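Local coordinates for thioesterase domain-containing protein (Chromobacterium violaceum, PDB 4RMM), which probably hydrolyses acyl-CoA thioesters, as a hotdog-fold member of the PaaI-like thioesterases, although its own substrate is not known, at residues F93-L98 against P134-R139; A108-T113 against A120-E125. One frame throughout, in Å; residues are numbered along the deposited sequence.

Interaction 1 of 2, residues F93-L98 against P134-R139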
ATOM      1  N   PHE A  93       5.891   5.955  -5.629  1.00 41.95           N
ATOM      2  CA  PHE A  93       6.265   5.123  -4.494  1.00 39.16           C
ATOM      3  C   PHE A  93       6.765   3.774  -4.973  1.00 44.60           C
ATOM      4  O   PHE A  93       6.077   3.104  -5.745  1.00 46.08           O
ATOM      5  CB  PHE A  93       5.038   4.916  -3.613  1.00 33.94           C
ATOM      6  CG  PHE A  93       5.199   3.846  -2.593  1.00 37.08           C
ATOM      7  CD1 PHE A  93       5.813   4.123  -1.348  1.00 33.36           C
ATOM      8  CD2 PHE A  93       4.701   2.580  -2.826  1.00 37.85           C
ATOM      9  CE1 PHE A  93       5.905   3.137  -0.372  1.00 52.92           C
ATOM     10  CE2 PHE A  93       4.789   1.584  -1.846  1.00 50.05           C
ATOM     11  CZ  PHE A  93       5.390   1.860  -0.618  1.00 37.49           C
ATOM     12  N   SER A  94       7.949   3.371  -4.517  1.00 49.70           N
ATOM     13  CA  SER A  94       8.521   2.068  -4.887  1.00 49.12           C
ATOM     14  C   SER A  94       8.910   1.284  -3.630  1.00 51.97           C
ATOM     15  O   SER A  94       9.322   1.856  -2.633  1.00 41.85           O
ATOM     16  CB  SER A  94       9.735   2.239  -5.813  1.00 39.15           C
ATOM     17  OG  SER A  94      10.612   3.236  -5.333  1.00 62.76           O
ATOM     18  N   LEU A  95       8.771  -0.030  -3.701  1.00 43.08           N
ATOM     19  CA  LEU A  95       9.037  -0.925  -2.591  1.00 43.04           C
ATOM     20  C   LEU A  95       9.688  -2.245  -3.027  1.00 47.38           C
ATOM     21  O   LEU A  95       9.247  -2.859  -3.998  1.00 39.05           O
ATOM     22  CB  LEU A  95       7.704  -1.233  -1.887  1.00 35.08           C
ATOM     23  CG  LEU A  95       7.604  -2.183  -0.687  1.00 45.16           C
ATOM     24  CD1 LEU A  95       8.374  -1.637   0.501  1.00 40.38           C
ATOM     25  CD2 LEU A  95       6.146  -2.324  -0.303  1.00 56.44           C
ATOM     26  N   ASP A  96      10.731  -2.662  -2.299  1.00 41.35           N
ATOM     27  CA  ASP A  96      11.410  -3.932  -2.535  1.00 40.74           C
ATOM     28  C   ASP A  96      11.284  -4.796  -1.296  1.00 49.19           C
ATOM     29  O   ASP A  96      11.557  -4.349  -0.195  1.00 38.65           O
ATOM     30  CB  ASP A  96      12.903  -3.744  -2.842  1.00 41.12           C
ATOM     31  CG  ASP A  96      13.147  -3.220  -4.234  1.00 63.12           C
ATOM     32  OD1 ASP A  96      13.291  -1.992  -4.394  1.00 64.19           O
ATOM     33  OD2 ASP A  96      13.180  -4.042  -5.175  1.00 74.79           O
ATOM     34  N   TYR A  97      10.864  -6.035  -1.479  1.00 37.63           N
ATOM     35  CA  TYR A  97      10.719  -6.978  -0.385  1.00 50.92           C
ATOM     36  C   TYR A  97      12.013  -7.746  -0.479  1.00 54.35           C
ATOM     37  O   TYR A  97      12.275  -8.417  -1.479  1.00 60.39           O
ATOM     38  CB  TYR A  97       9.509  -7.886  -0.615  1.00 50.25           C
ATOM     39  CG  TYR A  97       8.181  -7.180  -0.391  1.00 56.07           C
ATOM     40  CD1 TYR A  97       7.473  -7.356   0.803  1.00 37.70           C
ATOM     41  CD2 TYR A  97       7.637  -6.328  -1.363  1.00 46.82           C
ATOM     42  CE1 TYR A  97       6.264  -6.706   1.026  1.00 40.45           C
ATOM     43  CE2 TYR A  97       6.418  -5.674  -1.151  1.00 45.31           C
ATOM     44  CZ  TYR A  97       5.738  -5.870   0.050  1.00 50.71           C
ATOM     45  OH  TYR A  97       4.530  -5.246   0.295  1.00 39.97           O
ATOM     46  N   LEU A  98      12.827  -7.612   0.565  1.00 51.29           N
ATOM     47  CA  LEU A  98      14.153  -8.223   0.625  1.00 60.58           C
ATOM     48  C   LEU A  98      14.232  -9.570   1.319  1.00 57.60           C
ATOM     49  O   LEU A  98      14.943 -10.460   0.872  1.00 54.22           O
ATOM     50  CB  LEU A  98      15.117  -7.235   1.301  1.00 44.67           C
ATOM     51  CG  LEU A  98      15.139  -5.892   0.562  1.00 49.12           C
ATOM     52  CD1 LEU A  98      16.003  -4.913   1.297  1.00 52.80           C
ATOM     53  CD2 LEU A  98      15.639  -6.106  -0.874  1.00 52.34           C
ATOM     54  N   PRO A 134      17.340  -5.375   6.326  1.00 46.32           N
ATOM     55  CA  PRO A 134      15.923  -5.008   6.352  1.00 50.24           C
ATOM     56  C   PRO A 134      14.967  -5.992   5.690  1.00 57.95           C
ATOM     57  O   PRO A 134      15.357  -6.792   4.846  1.00 44.07           O
ATOM     58  CB  PRO A 134      15.918  -3.619   5.716  1.00 51.12           C
ATOM     59  CG  PRO A 134      17.057  -3.684   4.734  1.00 52.62           C
ATOM     60  CD  PRO A 134      18.127  -4.452   5.480  1.00 49.17           C
ATOM     61  N   VAL A 135      13.712  -5.973   6.127  1.00 46.80           N
ATOM     62  CA  VAL A 135      12.708  -6.845   5.552  1.00 46.40           C
ATOM     63  C   VAL A 135      12.277  -6.237   4.207  1.00 47.33           C
ATOM     64  O   VAL A 135      12.011  -6.949   3.239  1.00 43.39           O
ATOM     65  CB  VAL A 135      11.499  -6.961   6.495  1.00 55.68           C
ATOM     66  CG1 VAL A 135      10.299  -7.481   5.749  1.00 45.52           C
ATOM     67  CG2 VAL A 135      11.850  -7.905   7.648  1.00 54.36           C
ATOM     68  N   ALA A 136      12.257  -4.910   4.163  1.00 36.66           N
ATOM     69  CA  ALA A 136      11.874  -4.162   2.971  1.00 47.24           C
ATOM     70  C   ALA A 136      12.346  -2.708   3.052  1.00 49.61           C
ATOM     71  O   ALA A 136      12.475  -2.135   4.139  1.00 43.59           O
ATOM     72  CB  ALA A 136      10.356  -4.204   2.801  1.00 43.92           C
ATOM     73  N   VAL A 137      12.644  -2.125   1.899  1.00 46.83           N
ATOM     74  CA  VAL A 137      13.046  -0.718   1.847  1.00 52.72           C
ATOM     75  C   VAL A 137      12.160  -0.038   0.798  1.00 60.64           C
ATOM     76  O   VAL A 137      11.930  -0.581  -0.283  1.00 51.99           O
ATOM     77  CB  VAL A 137      14.535  -0.541   1.458  1.00 53.79           C
ATOM     78  CG1 VAL A 137      15.451  -1.190   2.536  1.00 42.05           C
ATOM     79  CG2 VAL A 137      14.786  -1.163   0.106  1.00 67.00           C
ATOM     80  N   ALA A 138      11.642   1.139   1.125  1.00 39.41           N
ATOM     81  CA  ALA A 138      10.797   1.853   0.178  1.00 41.57           C
ATOM     82  C   ALA A 138      11.330   3.246  -0.062  1.00 50.39           C
ATOM     83  O   ALA A 138      12.221   3.716   0.654  1.00 48.11           O
ATOM     84  CB  ALA A 138       9.368   1.932   0.694  1.00 33.60           C
ATOM     85  N   ARG A 139      10.778   3.894  -1.077  1.00 39.65           N
ATOM     86  CA  ARG A 139      11.136   5.253  -1.447  1.00 54.12           C
ATOM     87  C   ARG A 139       9.903   5.946  -2.039  1.00 62.22           C
ATOM     88  O   ARG A 139       9.137   5.345  -2.795  1.00 46.99           O
ATOM     89  CB  ARG A 139      12.298   5.245  -2.448  1.00 58.47           C
ATOM     90  CG  ARG A 139      13.559   4.605  -1.848  1.00 60.02           C
ATOM     91  CD  ARG A 139      14.850   4.980  -2.566  1.00 72.58           C
ATOM     92  NE  ARG A 139      16.001   4.227  -2.057  1.00 80.55           N
ATOM     93  CZ  ARG A 139      16.143   2.909  -2.181  1.00 80.96           C
ATOM     94  NH1 ARG A 139      15.208   2.198  -2.795  1.00 82.14           N
ATOM     95  NH2 ARG A 139      17.219   2.298  -1.696  1.00 92.34           N
TER
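Leu95 and Ala138 sit opposite each other as a non-hydrogen-bonded antiparallel pair, and Leu95 CD1 rests 3.7 Å from Ala138 CB. Leu95 CG is anti to the backbone N (chi1 178°), which sets it beside the carbonyl carbon; from there CD1 also comes within 4.0 Å of Ala136 CB, which makes this methyl common to both alanines. The Phe93 ring meets Ala138 CB obliquely through CE1, at 3.8 Å. Alternating with these apolar contacts, Ser94 and Arg139 exchange two backbone hydrogen bonds, the one from Ser94 N to Arg139 O (2.9 Å) nearly straight at 168°. Asp96 and Val137 form the next such pair. The ladder joins strands 89-97 and 136-143 of the hotdog sheet: Phe93, Leu95 and Ala138 pack on Met70 of helix 67-80, the sausage of the fold, whereas Ser94, Asp96, Val137 and Arg139 point to the other face. Beyond Tyr97, Leu98 N still bonds Val135 O (2.9 Å). Leu98 points across to the facing segment, CD1 meeting Pro134 CG at 3.8 Å and Val137 CG1 at 4.0 Å, its side chain at about a right angle to that of Val137. Val135 and Ala136 both face Ala126 in a classic beta bulge. On its outer side, strand 89-97 pairs antiparallel with a strand of the second subunit, while Tyr97 OH bonds Ile66 N of its own chain and Glu71 OE2 of the second subunit.

Interaction 2 of 2, residues A108-T113 against A120-E125; sequences AQCEIT and AHVLIE
Cys110 lies across from Ile124, its SG against both branches of the isoleucine, 3.7 Å from Ile124 CG1 and 3.8 Å from Ile124 CG2. The sulfur is brought there by a first torsion that leaves it anti to the carbonyl carbon, beside the backbone N (chi1 -36°). Cys110 CB meets Val122 CG1, also at 3.7 Å. Cys110 thus touches Val122 and Ile124 alike. Ile112 adds a looser contact, its CG1 4.3 Å from Val122 CG2. This apolar face is turned to helix 67-80, where Cys110 packs on His77, Ile112 on Leu78 and Ile124 on Ala74. The two segments are the arms of the beta hairpin of strands 106-115 and 119-127, adjacent antiparallel strands in the hotdog sheet that wraps the helix. On the opposite face Glu111 and Leu123 lie side by side and point the same way, Glu111 OE1 3.9 Å from Leu123 CD2. Their backbones are joined by short hydrogen bonds, Glu111 N to Leu123 O at 2.7 Å and the return bond from Leu123 N. Gln109 and Glu125 make a further pair on that face and exchange two backbone hydrogen bonds, Glu125 N to Gln109 O at 3.1 Å. A water close to Gln109 O and Glu125 OE2 spans the two residues. Arg131 holds both side chains, through a salt bridge to Glu125 OE2 and a hydrogen bond to Gln109 OE1, and Asp37 accepts from Gln109 NE2. Toward the turn, Thr113 N bonds His121 O, and the His121 ring meets that of His141 edge-to-face.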
ATOM      1  N   ALA A 108       9.924   0.455  11.534  1.00 60.76           N
ATOM      2  CA  ALA A 108      10.038   1.223  10.302  1.00 49.27           C
ATOM      3  C   ALA A 108      10.365   2.666  10.618  1.00 48.93           C
ATOM      4  O   ALA A 108       9.810   3.255  11.551  1.00 53.72           O
ATOM      5  CB  ALA A 108       8.732   1.141   9.485  1.00 49.20           C
ATOM      6  N   GLN A 109      11.265   3.239   9.832  1.00 58.43           N
ATOM      7  CA  GLN A 109      11.664   4.612  10.029  1.00 64.31           C
ATOM      8  C   GLN A 109      12.002   5.259   8.703  1.00 54.41           C
ATOM      9  O   GLN A 109      12.666   4.658   7.856  1.00 45.93           O
ATOM     10  CB  GLN A 109      12.876   4.679  10.954  1.00 63.03           C
ATOM     11  CG  GLN A 109      13.150   6.069  11.480  1.00 65.30           C
ATOM     12  CD  GLN A 109      14.126   6.063  12.632  1.00 74.84           C
ATOM     13  OE1 GLN A 109      15.341   6.091  12.433  1.00 76.23           O
ATOM     14  NE2 GLN A 109      13.599   6.014  13.849  1.00 69.83           N
ATOM     15  N   CYS A 110      11.569   6.504   8.541  1.00 50.25           N
ATOM     16  CA  CYS A 110      11.816   7.211   7.295  1.00 53.47           C
ATOM     17  C   CYS A 110      12.839   8.303   7.434  1.00 57.67           C
ATOM     18  O   CYS A 110      13.080   8.831   8.514  1.00 63.78           O
ATOM     19  CB  CYS A 110      10.526   7.827   6.766  1.00 51.96           C
ATOM     20  SG  CYS A 110       9.095   6.821   7.053  1.00 57.39           S
ATOM     21  N   GLU A 111      13.423   8.660   6.306  1.00 62.39           N
ATOM     22  CA  GLU A 111      14.413   9.706   6.287  1.00 64.23           C
ATOM     23  C   GLU A 111      14.184  10.570   5.064  1.00 60.73           C
ATOM     24  O   GLU A 111      13.933  10.055   3.980  1.00 58.83           O
ATOM     25  CB  GLU A 111      15.801   9.093   6.216  1.00 66.62           C
ATOM     26  CG  GLU A 111      16.877  10.087   5.863  1.00 88.62           C
ATOM     27  CD  GLU A 111      18.207   9.422   5.659  1.00 92.54           C
ATOM     28  OE1 GLU A 111      18.480   8.969   4.527  1.00 95.55           O
ATOM     29  OE2 GLU A 111      18.965   9.339   6.646  1.00 82.93           O
ATOM     30  N   ILE A 112      14.271  11.884   5.223  1.00 52.33           N
ATOM     31  CA  ILE A 112      14.096  12.769   4.083  1.00 62.80           C
ATOM     32  C   ILE A 112      15.447  13.115   3.444  1.00 72.67           C
ATOM     33  O   ILE A 112      16.229  13.878   3.997  1.00 74.79           O
ATOM     34  CB  ILE A 112      13.359  14.053   4.484  1.00 64.40           C
ATOM     35  CG1 ILE A 112      11.989  13.685   5.062  1.00 63.23           C
ATOM     36  CG2 ILE A 112      13.235  14.963   3.280  1.00 72.52           C
ATOM     37  CD1 ILE A 112      11.040  14.834   5.207  1.00 76.66           C
ATOM     38  N   THR A 113      15.684  12.552   2.257  1.00 83.29           N
ATOM     39  CA  THR A 113      16.942  12.697   1.496  1.00 83.77           C
ATOM     40  C   THR A 113      17.310  14.001   0.820  1.00 91.99           C
ATOM     41  O   THR A 113      18.418  14.508   0.986  1.00107.50           O
ATOM     42  CB  THR A 113      17.043  11.659   0.416  1.00 93.10           C
ATOM     43  OG1 THR A 113      17.142  10.363   1.011  1.00 92.66           O
ATOM     44  CG2 THR A 113      18.275  11.939  -0.439  1.00 98.22           C
ATOM     45  N   ALA A 120       9.937  16.655  -1.858  1.00 66.78           N
ATOM     46  CA  ALA A 120      10.625  15.976  -0.777  1.00 59.84           C
ATOM     47  C   ALA A 120      10.764  14.517  -1.183  1.00 51.76           C
ATOM     48  O   ALA A 120       9.831  13.932  -1.729  1.00 52.91           O
ATOM     49  CB  ALA A 120       9.815  16.093   0.516  1.00 49.27           C
ATOM     50  N   HIS A 121      11.944  13.948  -0.934  1.00 49.17           N
ATOM     51  CA  HIS A 121      12.248  12.557  -1.255  1.00 54.01           C
ATOM     52  C   HIS A 121      12.426  11.823   0.062  1.00 47.81           C
ATOM     53  O   HIS A 121      13.270  12.186   0.873  1.00 65.77           O
ATOM     54  CB  HIS A 121      13.524  12.475  -2.099  1.00 61.29           C
ATOM     55  CG  HIS A 121      13.778  11.121  -2.687  1.00 83.32           C
ATOM     56  ND1 HIS A 121      14.670  10.915  -3.718  1.00 89.53           N
ATOM     57  CD2 HIS A 121      13.265   9.905  -2.388  1.00 93.15           C
ATOM     58  CE1 HIS A 121      14.694   9.631  -4.029  1.00 87.39           C
ATOM     59  NE2 HIS A 121      13.849   8.994  -3.237  1.00 86.50           N
ATOM     60  N   VAL A 122      11.614  10.791   0.264  1.00 47.73           N
ATOM     61  CA  VAL A 122      11.607  10.009   1.493  1.00 50.42           C
ATOM     62  C   VAL A 122      12.090   8.565   1.310  1.00 61.48           C
ATOM     63  O   VAL A 122      11.768   7.920   0.314  1.00 64.03           O
ATOM     64  CB  VAL A 122      10.163   9.956   2.075  1.00 53.06           C
ATOM     65  CG1 VAL A 122      10.119   9.165   3.377  1.00 42.18           C
ATOM     66  CG2 VAL A 122       9.642  11.360   2.286  1.00 59.67           C
ATOM     67  N   LEU A 123      12.859   8.067   2.281  1.00 54.39           N
ATOM     68  CA  LEU A 123      13.347   6.684   2.275  1.00 47.57           C
ATOM     69  C   LEU A 123      12.791   6.036   3.536  1.00 51.20           C
ATOM     70  O   LEU A 123      12.882   6.597   4.627  1.00 52.20           O
ATOM     71  CB  LEU A 123      14.878   6.631   2.281  1.00 53.96           C
ATOM     72  CG  LEU A 123      15.601   5.323   2.676  1.00 45.09           C
ATOM     73  CD1 LEU A 123      15.528   4.274   1.563  1.00 45.82           C
ATOM     74  CD2 LEU A 123      17.064   5.651   2.984  1.00 61.28           C
ATOM     75  N   ILE A 124      12.176   4.874   3.367  1.00 39.12           N
ATOM     76  CA  ILE A 124      11.577   4.124   4.457  1.00 47.45           C
ATOM     77  C   ILE A 124      12.264   2.763   4.526  1.00 44.85           C
ATOM     78  O   ILE A 124      12.416   2.075   3.514  1.00 44.68           O
ATOM     79  CB  ILE A 124      10.072   3.872   4.220  1.00 51.09           C
ATOM     80  CG1 ILE A 124       9.384   5.166   3.779  1.00 59.33           C
ATOM     81  CG2 ILE A 124       9.407   3.341   5.497  1.00 54.17           C
ATOM     82  CD1 ILE A 124       9.526   5.452   2.296  1.00 45.69           C
ATOM     83  N   GLU A 125      12.685   2.387   5.722  1.00 40.72           N
ATOM     84  CA  GLU A 125      13.321   1.094   5.930  1.00 40.71           C
ATOM     85  C   GLU A 125      12.491   0.331   6.939  1.00 46.53           C
ATOM     86  O   GLU A 125      12.083   0.870   7.961  1.00 63.01           O
ATOM     87  CB  GLU A 125      14.724   1.279   6.487  1.00 36.78           C
ATOM     88  CG  GLU A 125      15.641   2.035   5.573  1.00 64.86           C
ATOM     89  CD  GLU A 125      16.807   2.624   6.326  1.00 70.33           C
ATOM     90  OE1 GLU A 125      17.741   1.871   6.660  1.00 78.02           O
ATOM     91  OE2 GLU A 125      16.770   3.843   6.598  1.00 93.08           O
TER
HETATM   92  O   HOH W   1      14.777   5.514   6.824  1.00 69.46           O

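Interactions 1 and 2 belong to one antiparallel sheet, their centres about 11 Å apart, with strand 119-127 of interaction 2 directly beside strand 136-143 of interaction 1. Ala138 N probably hydrogen-bonds Ile124 O at 2.7 Å, which ties the two ladders edge to edge. On the face away from helix 67-80, Leu123 CD1 packs 3.7 Å from Arg139 NE; on the helix face, Ala138 touches Ile124. Helix 67-80 covers the inner face of both contacts. Interaction 1 borders the second subunit, whereas interaction 2 lies farther inside the chain's own sheet and touches no other subunit.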